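Local coordinates for hypothetical conserved protein TTC0263 (PDB 2PL2), which is of unknown function but belongs to the tetratricopeptide repeat proteins, all-helical scaffolds built from stacked antiparallel helix pairs that commonly mediate protein-protein interactions, at residues A[38-50]-A[58-72]. Residues are numbered along the deposited sequence; the frame is centred on the assembly and turned at random.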
ATOM      1  N   ASP A  38       8.505  25.390   4.486  1.00 49.22           N
ATOM      2  CA  ASP A  38       8.028  24.667   5.656  1.00 47.75           C
ATOM      3  C   ASP A  38       8.321  23.166   5.626  1.00 45.70           C
ATOM      4  O   ASP A  38       7.695  22.412   4.887  1.00 45.75           O
ATOM      5  CB  ASP A  38       6.535  24.913   5.825  1.00 48.98           C
ATOM      6  CG  ASP A  38       6.078  24.716   7.245  1.00 50.64           C
ATOM      7  OD1 ASP A  38       6.704  25.305   8.156  1.00 50.72           O
ATOM      8  OD2 ASP A  38       5.095  23.977   7.454  1.00 52.78           O
ATOM      9  N   PRO A  39       9.288  22.717   6.442  1.00 43.62           N
ATOM     10  CA  PRO A  39       9.670  21.302   6.504  1.00 42.38           C
ATOM     11  C   PRO A  39       8.553  20.369   6.990  1.00 40.37           C
ATOM     12  O   PRO A  39       8.458  19.225   6.542  1.00 38.91           O
ATOM     13  CB  PRO A  39      10.878  21.319   7.445  1.00 41.12           C
ATOM     14  CG  PRO A  39      10.550  22.418   8.376  1.00 40.97           C
ATOM     15  CD  PRO A  39      10.024  23.497   7.452  1.00 42.44           C
ATOM     16  N   GLU A  40       7.721  20.856   7.911  1.00 38.69           N
ATOM     17  CA  GLU A  40       6.628  20.053   8.435  1.00 37.92           C
ATOM     18  C   GLU A  40       5.648  19.649   7.330  1.00 35.22           C
ATOM     19  O   GLU A  40       5.236  18.492   7.270  1.00 34.90           O
ATOM     20  CB  GLU A  40       5.892  20.790   9.549  1.00 40.06           C
ATOM     21  CG  GLU A  40       4.708  19.997  10.093  1.00 43.47           C
ATOM     22  CD  GLU A  40       4.169  20.541  11.407  1.00 44.73           C
ATOM     23  OE1 GLU A  40       4.025  21.780  11.545  1.00 43.51           O
ATOM     24  OE2 GLU A  40       3.874  19.714  12.301  1.00 48.73           O
ATOM     25  N   ALA A  41       5.284  20.580   6.451  1.00 33.64           N
ATOM     26  CA  ALA A  41       4.383  20.239   5.354  1.00 32.25           C
ATOM     27  C   ALA A  41       5.072  19.243   4.412  1.00 31.61           C
ATOM     28  O   ALA A  41       4.456  18.246   4.014  1.00 31.96           O
ATOM     29  CB  ALA A  41       3.962  21.496   4.595  1.00 31.03           C
ATOM     30  N   LEU A  42       6.344  19.504   4.086  1.00 30.18           N
ATOM     31  CA  LEU A  42       7.144  18.642   3.200  1.00 29.46           C
ATOM     32  C   LEU A  42       7.284  17.253   3.789  1.00 28.92           C
ATOM     33  O   LEU A  42       7.333  16.251   3.076  1.00 26.60           O
ATOM     34  CB  LEU A  42       8.557  19.206   3.004  1.00 30.30           C
ATOM     35  CG  LEU A  42       8.866  20.361   2.057  1.00 34.55           C
ATOM     36  CD1 LEU A  42      10.343  20.750   2.202  1.00 34.39           C
ATOM     37  CD2 LEU A  42       8.570  19.949   0.622  1.00 34.18           C
ATOM     38  N   TYR A  43       7.410  17.214   5.108  1.00 29.52           N
ATOM     39  CA  TYR A  43       7.534  15.954   5.824  1.00 29.79           C
ATOM     40  C   TYR A  43       6.246  15.151   5.622  1.00 27.47           C
ATOM     41  O   TYR A  43       6.285  14.006   5.170  1.00 24.29           O
ATOM     42  CB  TYR A  43       7.747  16.205   7.324  1.00 30.53           C
ATOM     43  CG  TYR A  43       7.386  15.013   8.195  1.00 31.89           C
ATOM     44  CD1 TYR A  43       8.191  13.877   8.233  1.00 32.49           C
ATOM     45  CD2 TYR A  43       6.230  15.029   8.974  1.00 31.60           C
ATOM     46  CE1 TYR A  43       7.856  12.783   9.032  1.00 34.16           C
ATOM     47  CE2 TYR A  43       5.881  13.945   9.765  1.00 32.64           C
ATOM     48  CZ  TYR A  43       6.697  12.824   9.797  1.00 33.52           C
ATOM     49  OH  TYR A  43       6.342  11.754  10.593  1.00 32.15           O
ATOM     50  N   TRP A  44       5.113  15.763   5.958  1.00 26.81           N
ATOM     51  CA  TRP A  44       3.828  15.091   5.823  1.00 28.88           C
ATOM     52  C   TRP A  44       3.538  14.751   4.370  1.00 30.79           C
ATOM     53  O   TRP A  44       3.039  13.664   4.071  1.00 31.35           O
ATOM     54  CB  TRP A  44       2.713  15.949   6.404  1.00 28.19           C
ATOM     55  CG  TRP A  44       2.654  15.860   7.887  1.00 31.46           C
ATOM     56  CD1 TRP A  44       2.941  16.847   8.787  1.00 31.41           C
ATOM     57  CD2 TRP A  44       2.327  14.696   8.660  1.00 31.49           C
ATOM     58  NE1 TRP A  44       2.814  16.368  10.073  1.00 31.49           N
ATOM     59  CE2 TRP A  44       2.442  15.055  10.021  1.00 31.74           C
ATOM     60  CE3 TRP A  44       1.953  13.392   8.331  1.00 30.46           C
ATOM     61  CZ2 TRP A  44       2.194  14.144  11.053  1.00 31.73           C
ATOM     62  CZ3 TRP A  44       1.710  12.487   9.361  1.00 31.53           C
ATOM     63  CH2 TRP A  44       1.833  12.867  10.703  1.00 30.86           C
ATOM     64  N   LEU A  45       3.860  15.679   3.475  1.00 30.87           N
ATOM     65  CA  LEU A  45       3.670  15.468   2.050  1.00 31.27           C
ATOM     66  C   LEU A  45       4.425  14.212   1.644  1.00 31.22           C
ATOM     67  O   LEU A  45       3.874  13.323   0.998  1.00 31.85           O
ATOM     68  CB  LEU A  45       4.214  16.657   1.254  1.00 33.28           C
ATOM     69  CG  LEU A  45       4.258  16.432  -0.260  1.00 34.87           C
ATOM     70  CD1 LEU A  45       2.848  16.429  -0.820  1.00 34.29           C
ATOM     71  CD2 LEU A  45       5.094  17.521  -0.921  1.00 34.67           C
ATOM     72  N   ALA A  46       5.697  14.152   2.019  1.00 30.97           N
ATOM     73  CA  ALA A  46       6.534  13.010   1.700  1.00 30.08           C
ATOM     74  C   ALA A  46       5.949  11.720   2.276  1.00 29.18           C
ATOM     75  O   ALA A  46       5.927  10.694   1.603  1.00 27.67           O
ATOM     76  CB  ALA A  46       7.947  13.232   2.238  1.00 29.18           C
ATOM     77  N   ARG A  47       5.496  11.772   3.527  1.00 30.17           N
ATOM     78  CA  ARG A  47       4.920  10.598   4.176  1.00 30.50           C
ATOM     79  C   ARG A  47       3.729  10.107   3.375  1.00 29.52           C
ATOM     80  O   ARG A  47       3.571   8.908   3.138  1.00 28.43           O
ATOM     81  CB  ARG A  47       4.481  10.916   5.605  1.00 31.71           C
ATOM     82  CG  ARG A  47       5.592  10.849   6.635  1.00 36.04           C
ATOM     83  CD  ARG A  47       5.023  10.874   8.043  1.00 39.14           C
ATOM     84  NE  ARG A  47       4.528   9.570   8.490  1.00 41.91           N
ATOM     85  CZ  ARG A  47       3.865   9.372   9.627  1.00 42.20           C
ATOM     86  NH1 ARG A  47       3.614  10.397  10.431  1.00 41.57           N
ATOM     87  NH2 ARG A  47       3.452   8.154   9.964  1.00 41.74           N
ATOM     88  N   THR A  48       2.896  11.045   2.951  1.00 29.09           N
ATOM     89  CA  THR A  48       1.723  10.711   2.163  1.00 30.69           C
ATOM     90  C   THR A  48       2.115  10.136   0.792  1.00 33.20           C
ATOM     91  O   THR A  48       1.435   9.251   0.273  1.00 35.51           O
ATOM     92  CB  THR A  48       0.846  11.941   1.976  1.00 29.21           C
ATOM     93  OG1 THR A  48       0.643  12.571   3.249  1.00 25.16           O
ATOM     94  CG2 THR A  48      -0.502  11.543   1.386  1.00 30.23           C
ATOM     95  N   GLN A  49       3.214  10.627   0.223  1.00 32.84           N
ATOM     96  CA  GLN A  49       3.688  10.145  -1.069  1.00 32.23           C
ATOM     97  C   GLN A  49       4.148   8.693  -0.982  1.00 34.72           C
ATOM     98  O   GLN A  49       3.932   7.907  -1.904  1.00 34.72           O
ATOM     99  CB  GLN A  49       4.837  11.027  -1.574  1.00 32.49           C
ATOM    100  CG  GLN A  49       4.428  12.477  -1.851  1.00 31.63           C
ATOM    101  CD  GLN A  49       5.572  13.334  -2.343  1.00 32.12           C
ATOM    102  OE1 GLN A  49       6.641  13.361  -1.735  1.00 33.28           O
ATOM    103  NE2 GLN A  49       5.352  14.053  -3.442  1.00 31.50           N
ATOM    104  N   LEU A  50       4.794   8.334   0.125  1.00 36.56           N
ATOM    105  CA  LEU A  50       5.261   6.962   0.310  1.00 36.94           C
ATOM    106  C   LEU A  50       4.038   6.040   0.327  1.00 38.16           C
ATOM    107  O   LEU A  50       4.041   4.982  -0.295  1.00 37.99           O
ATOM    108  CB  LEU A  50       6.039   6.832   1.626  1.00 36.36           C
ATOM    109  CG  LEU A  50       7.455   7.419   1.730  1.00 36.31           C
ATOM    110  CD1 LEU A  50       7.822   7.617   3.193  1.00 35.63           C
ATOM    111  CD2 LEU A  50       8.457   6.496   1.045  1.00 36.20           C
ATOM    112  N   ALA A  58       9.218  11.397  -2.801  1.00 36.28           N
ATOM    113  CA  ALA A  58       9.365  11.379  -1.351  1.00 35.68           C
ATOM    114  C   ALA A  58      10.829  11.296  -0.972  1.00 35.29           C
ATOM    115  O   ALA A  58      11.238  11.801   0.073  1.00 34.88           O
ATOM    116  CB  ALA A  58       8.608  10.203  -0.758  1.00 35.51           C
ATOM    117  N   LEU A  59      11.614  10.637  -1.816  1.00 34.72           N
ATOM    118  CA  LEU A  59      13.043  10.508  -1.584  1.00 35.21           C
ATOM    119  C   LEU A  59      13.657  11.897  -1.772  1.00 35.52           C
ATOM    120  O   LEU A  59      14.577  12.284  -1.056  1.00 36.28           O
ATOM    121  CB  LEU A  59      13.657   9.534  -2.591  1.00 35.44           C
ATOM    122  CG  LEU A  59      15.185   9.373  -2.589  1.00 36.89           C
ATOM    123  CD1 LEU A  59      15.622   8.531  -1.393  1.00 34.79           C
ATOM    124  CD2 LEU A  59      15.630   8.698  -3.886  1.00 37.13           C
ATOM    125  N   GLU A  60      13.124  12.644  -2.733  1.00 35.27           N
ATOM    126  CA  GLU A  60      13.612  13.981  -3.036  1.00 34.56           C
ATOM    127  C   GLU A  60      13.232  14.994  -1.960  1.00 34.92           C
ATOM    128  O   GLU A  60      13.982  15.940  -1.704  1.00 34.42           O
ATOM    129  CB  GLU A  60      13.079  14.427  -4.400  1.00 35.12           C
ATOM    130  CG  GLU A  60      13.819  15.610  -4.999  1.00 37.81           C
ATOM    131  CD  GLU A  60      15.336  15.444  -4.936  1.00 39.03           C
ATOM    132  OE1 GLU A  60      15.863  14.438  -5.469  1.00 33.99           O
ATOM    133  OE2 GLU A  60      15.997  16.329  -4.341  1.00 38.72           O
ATOM    134  N   ASN A  61      12.071  14.797  -1.339  1.00 34.26           N
ATOM    135  CA  ASN A  61      11.607  15.688  -0.273  1.00 33.66           C
ATOM    136  C   ASN A  61      12.351  15.397   1.029  1.00 32.28           C
ATOM    137  O   ASN A  61      12.576  16.291   1.842  1.00 33.72           O
ATOM    138  CB  ASN A  61      10.100  15.533  -0.058  1.00 34.83           C
ATOM    139  CG  ASN A  61       9.283  16.402  -0.999  1.00 37.02           C
ATOM    140  OD1 ASN A  61       8.110  16.126  -1.257  1.00 38.99           O
ATOM    141  ND2 ASN A  61       9.895  17.464  -1.504  1.00 36.52           N
ATOM    142  N   GLY A  62      12.715  14.136   1.227  1.00 30.11           N
ATOM    143  CA  GLY A  62      13.460  13.767   2.410  1.00 29.03           C
ATOM    144  C   GLY A  62      14.841  14.386   2.301  1.00 29.59           C
ATOM    145  O   GLY A  62      15.380  14.908   3.287  1.00 27.26           O
ATOM    146  N   LYS A  63      15.405  14.323   1.091  1.00 29.15           N
ATOM    147  CA  LYS A  63      16.718  14.886   0.796  1.00 28.43           C
ATOM    148  C   LYS A  63      16.760  16.371   1.113  1.00 26.99           C
ATOM    149  O   LYS A  63      17.670  16.832   1.771  1.00 27.32           O
ATOM    150  CB  LYS A  63      17.077  14.676  -0.675  1.00 27.44           C
ATOM    151  CG  LYS A  63      17.646  13.293  -0.985  1.00 26.63           C
ATOM    152  CD  LYS A  63      17.835  13.077  -2.481  1.00 20.99           C
ATOM    153  CE  LYS A  63      18.612  11.786  -2.728  1.00 21.14           C
ATOM    154  NZ  LYS A  63      18.651  11.383  -4.158  1.00 18.37           N
ATOM    155  N   THR A  64      15.767  17.114   0.648  1.00 28.24           N
ATOM    156  CA  THR A  64      15.718  18.554   0.894  1.00 29.31           C
ATOM    157  C   THR A  64      15.355  18.874   2.344  1.00 28.94           C
ATOM    158  O   THR A  64      15.495  20.010   2.796  1.00 30.43           O
ATOM    159  CB  THR A  64      14.737  19.266  -0.091  1.00 27.37           C
ATOM    160  OG1 THR A  64      14.272  20.496   0.482  1.00 29.92           O
ATOM    161  CG2 THR A  64      13.557  18.391  -0.396  1.00 29.33           C
ATOM    162  N   LEU A  65      14.913  17.865   3.085  1.00 27.68           N
ATOM    163  CA  LEU A  65      14.556  18.073   4.481  1.00 25.86           C
ATOM    164  C   LEU A  65      15.786  17.941   5.359  1.00 25.76           C
ATOM    165  O   LEU A  65      15.955  18.684   6.318  1.00 25.65           O
ATOM    166  CB  LEU A  65      13.505  17.065   4.914  1.00 23.44           C
ATOM    167  CG  LEU A  65      12.069  17.506   4.705  1.00 22.08           C
ATOM    168  CD1 LEU A  65      11.128  16.320   4.921  1.00 22.01           C
ATOM    169  CD2 LEU A  65      11.769  18.652   5.678  1.00 19.00           C
ATOM    170  N   VAL A  66      16.645  16.990   5.025  1.00 25.95           N
ATOM    171  CA  VAL A  66      17.870  16.774   5.786  1.00 29.73           C
ATOM    172  C   VAL A  66      18.912  17.819   5.411  1.00 30.81           C
ATOM    173  O   VAL A  66      19.784  18.166   6.211  1.00 31.17           O
ATOM    174  CB  VAL A  66      18.446  15.361   5.511  1.00 30.54           C
ATOM    175  CG1 VAL A  66      19.828  15.221   6.126  1.00 31.19           C
ATOM    176  CG2 VAL A  66      17.500  14.300   6.084  1.00 31.22           C
ATOM    177  N   ALA A  67      18.800  18.338   4.192  1.00 30.79           N
ATOM    178  CA  ALA A  67      19.751  19.313   3.693  1.00 29.76           C
ATOM    179  C   ALA A  67      19.547  20.711   4.235  1.00 30.07           C
ATOM    180  O   ALA A  67      20.521  21.419   4.502  1.00 30.51           O
ATOM    181  CB  ALA A  67      19.730  19.329   2.169  1.00 28.89           C
ATOM    182  N   ARG A  68      18.290  21.111   4.406  1.00 30.65           N
ATOM    183  CA  ARG A  68      17.981  22.445   4.913  1.00 29.94           C
ATOM    184  C   ARG A  68      17.537  22.466   6.378  1.00 30.47           C
ATOM    185  O   ARG A  68      17.429  23.531   6.985  1.00 30.58           O
ATOM    186  CB  ARG A  68      16.900  23.091   4.044  1.00 34.02           C
ATOM    187  CG  ARG A  68      17.286  23.268   2.575  1.00 38.30           C
ATOM    188  CD  ARG A  68      18.412  24.319   2.361  1.00 42.66           C
ATOM    189  NE  ARG A  68      18.049  25.672   2.800  1.00 46.87           N
ATOM    190  CZ  ARG A  68      16.945  26.324   2.428  1.00 48.59           C
ATOM    191  NH1 ARG A  68      16.078  25.755   1.599  1.00 50.45           N
ATOM    192  NH2 ARG A  68      16.698  27.541   2.898  1.00 46.40           N
ATOM    193  N   THR A  69      17.258  21.291   6.935  1.00 30.19           N
ATOM    194  CA  THR A  69      16.836  21.184   8.323  1.00 29.19           C
ATOM    195  C   THR A  69      17.369  19.885   8.926  1.00 29.75           C
ATOM    196  O   THR A  69      16.605  19.040   9.364  1.00 29.05           O
ATOM    197  CB  THR A  69      15.312  21.196   8.424  1.00 28.62           C
ATOM    198  OG1 THR A  69      14.764  21.789   7.245  1.00 29.01           O
ATOM    199  CG2 THR A  69      14.863  22.013   9.631  1.00 27.26           C
ATOM    200  N   PRO A  70      18.703  19.729   8.977  1.00 29.97           N
ATOM    201  CA  PRO A  70      19.366  18.539   9.518  1.00 31.10           C
ATOM    202  C   PRO A  70      19.036  18.225  10.986  1.00 33.80           C
ATOM    203  O   PRO A  70      19.403  17.164  11.499  1.00 34.48           O
ATOM    204  CB  PRO A  70      20.842  18.864   9.318  1.00 29.16           C
ATOM    205  CG  PRO A  70      20.878  20.337   9.568  1.00 27.56           C
ATOM    206  CD  PRO A  70      19.671  20.834   8.809  1.00 29.07           C
ATOM    207  N   ARG A  71      18.364  19.154  11.658  1.00 34.14           N
ATOM    208  CA  ARG A  71      18.001  18.976  13.058  1.00 36.40           C
ATOM    209  C   ARG A  71      16.601  18.400  13.215  1.00 36.28           C
ATOM    210  O   ARG A  71      16.208  17.986  14.312  1.00 35.77           O
ATOM    211  CB  ARG A  71      18.098  20.313  13.800  1.00 38.90           C
ATOM    212  CG  ARG A  71      19.521  20.685  14.176  1.00 43.71           C
ATOM    213  CD  ARG A  71      19.606  22.085  14.754  1.00 48.87           C
ATOM    214  NE  ARG A  71      20.854  22.283  15.482  1.00 52.90           N
ATOM    215  CZ  ARG A  71      21.082  21.796  16.698  1.00 54.34           C
ATOM    216  NH1 ARG A  71      20.137  21.094  17.316  1.00 54.38           N
ATOM    217  NH2 ARG A  71      22.256  21.993  17.286  1.00 55.54           N
ATOM    218  N   TYR A  72      15.857  18.376  12.111  1.00 35.11           N
ATOM    219  CA  TYR A  72      14.498  17.845  12.087  1.00 34.05           C
ATOM    220  C   TYR A  72      14.544  16.344  11.786  1.00 33.60           C
ATOM    221  O   TYR A  72      15.108  15.923  10.767  1.00 34.10           O
ATOM    222  CB  TYR A  72      13.694  18.575  11.019  1.00 33.69           C
ATOM    223  CG  TYR A  72      12.230  18.211  10.956  1.00 33.51           C
ATOM    224  CD1 TYR A  72      11.414  18.343  12.074  1.00 33.19           C
ATOM    225  CD2 TYR A  72      11.640  17.824   9.747  1.00 32.12           C
ATOM    226  CE1 TYR A  72      10.037  18.110  11.993  1.00 35.25           C
ATOM    227  CE2 TYR A  72      10.272  17.592   9.652  1.00 32.84           C
ATOM    228  CZ  TYR A  72       9.478  17.742  10.779  1.00 34.34           C
ATOM    229  OH  TYR A  72       8.123  17.564  10.686  1.00 34.64           O
TER
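Ala58 brings helix 58-68 against helix 39-50 where a small residue is needed: its CA lies 4.5 Å from that of Ala46, and its CB packs on Ala46 O (3.6 Å) and on Leu50 CG. The two axes run nearly antiparallel, at 155°, the hairpin pairing found in tetratricopeptide repeats. One turn on, Asn61 enters as a knob among Leu42, Leu45, Ala46 and Gln49. Its CB rests on the Ala46 methyl; the side chain is short enough to fit between the helices, and its amide lies beside that of Gln49, the two planes nearly parallel, so that the polar group in this hole faces another. Leu65 then spreads its fork over the first turns of the partner helix, the branched end letting CD1 reach Tyr43 CA (3.7 Å) while CD2 presses on Pro39 CB (3.3 Å). Past the helix end comes a type I beta turn from Thr69 to Tyr72. The long, flat side chain of Tyr72, with CG anti to the backbone N (chi1 -175°), spans from this turn back to Tyr43, where CE2 meets Tyr43 CB at 3.7 Å. Its edge addresses the face of Tyr43 in an offset edge-to-face pair, centroids 5.9 Å apart and planes at 83°. Val78 of helix 73-88 also packs against Tyr43 and Ala46, so that the next helix covers the same side of helix 39-50. Cohesion thus rests mainly on aliphatic and aromatic fit, with Asn61 and Gln49 as the polar pair.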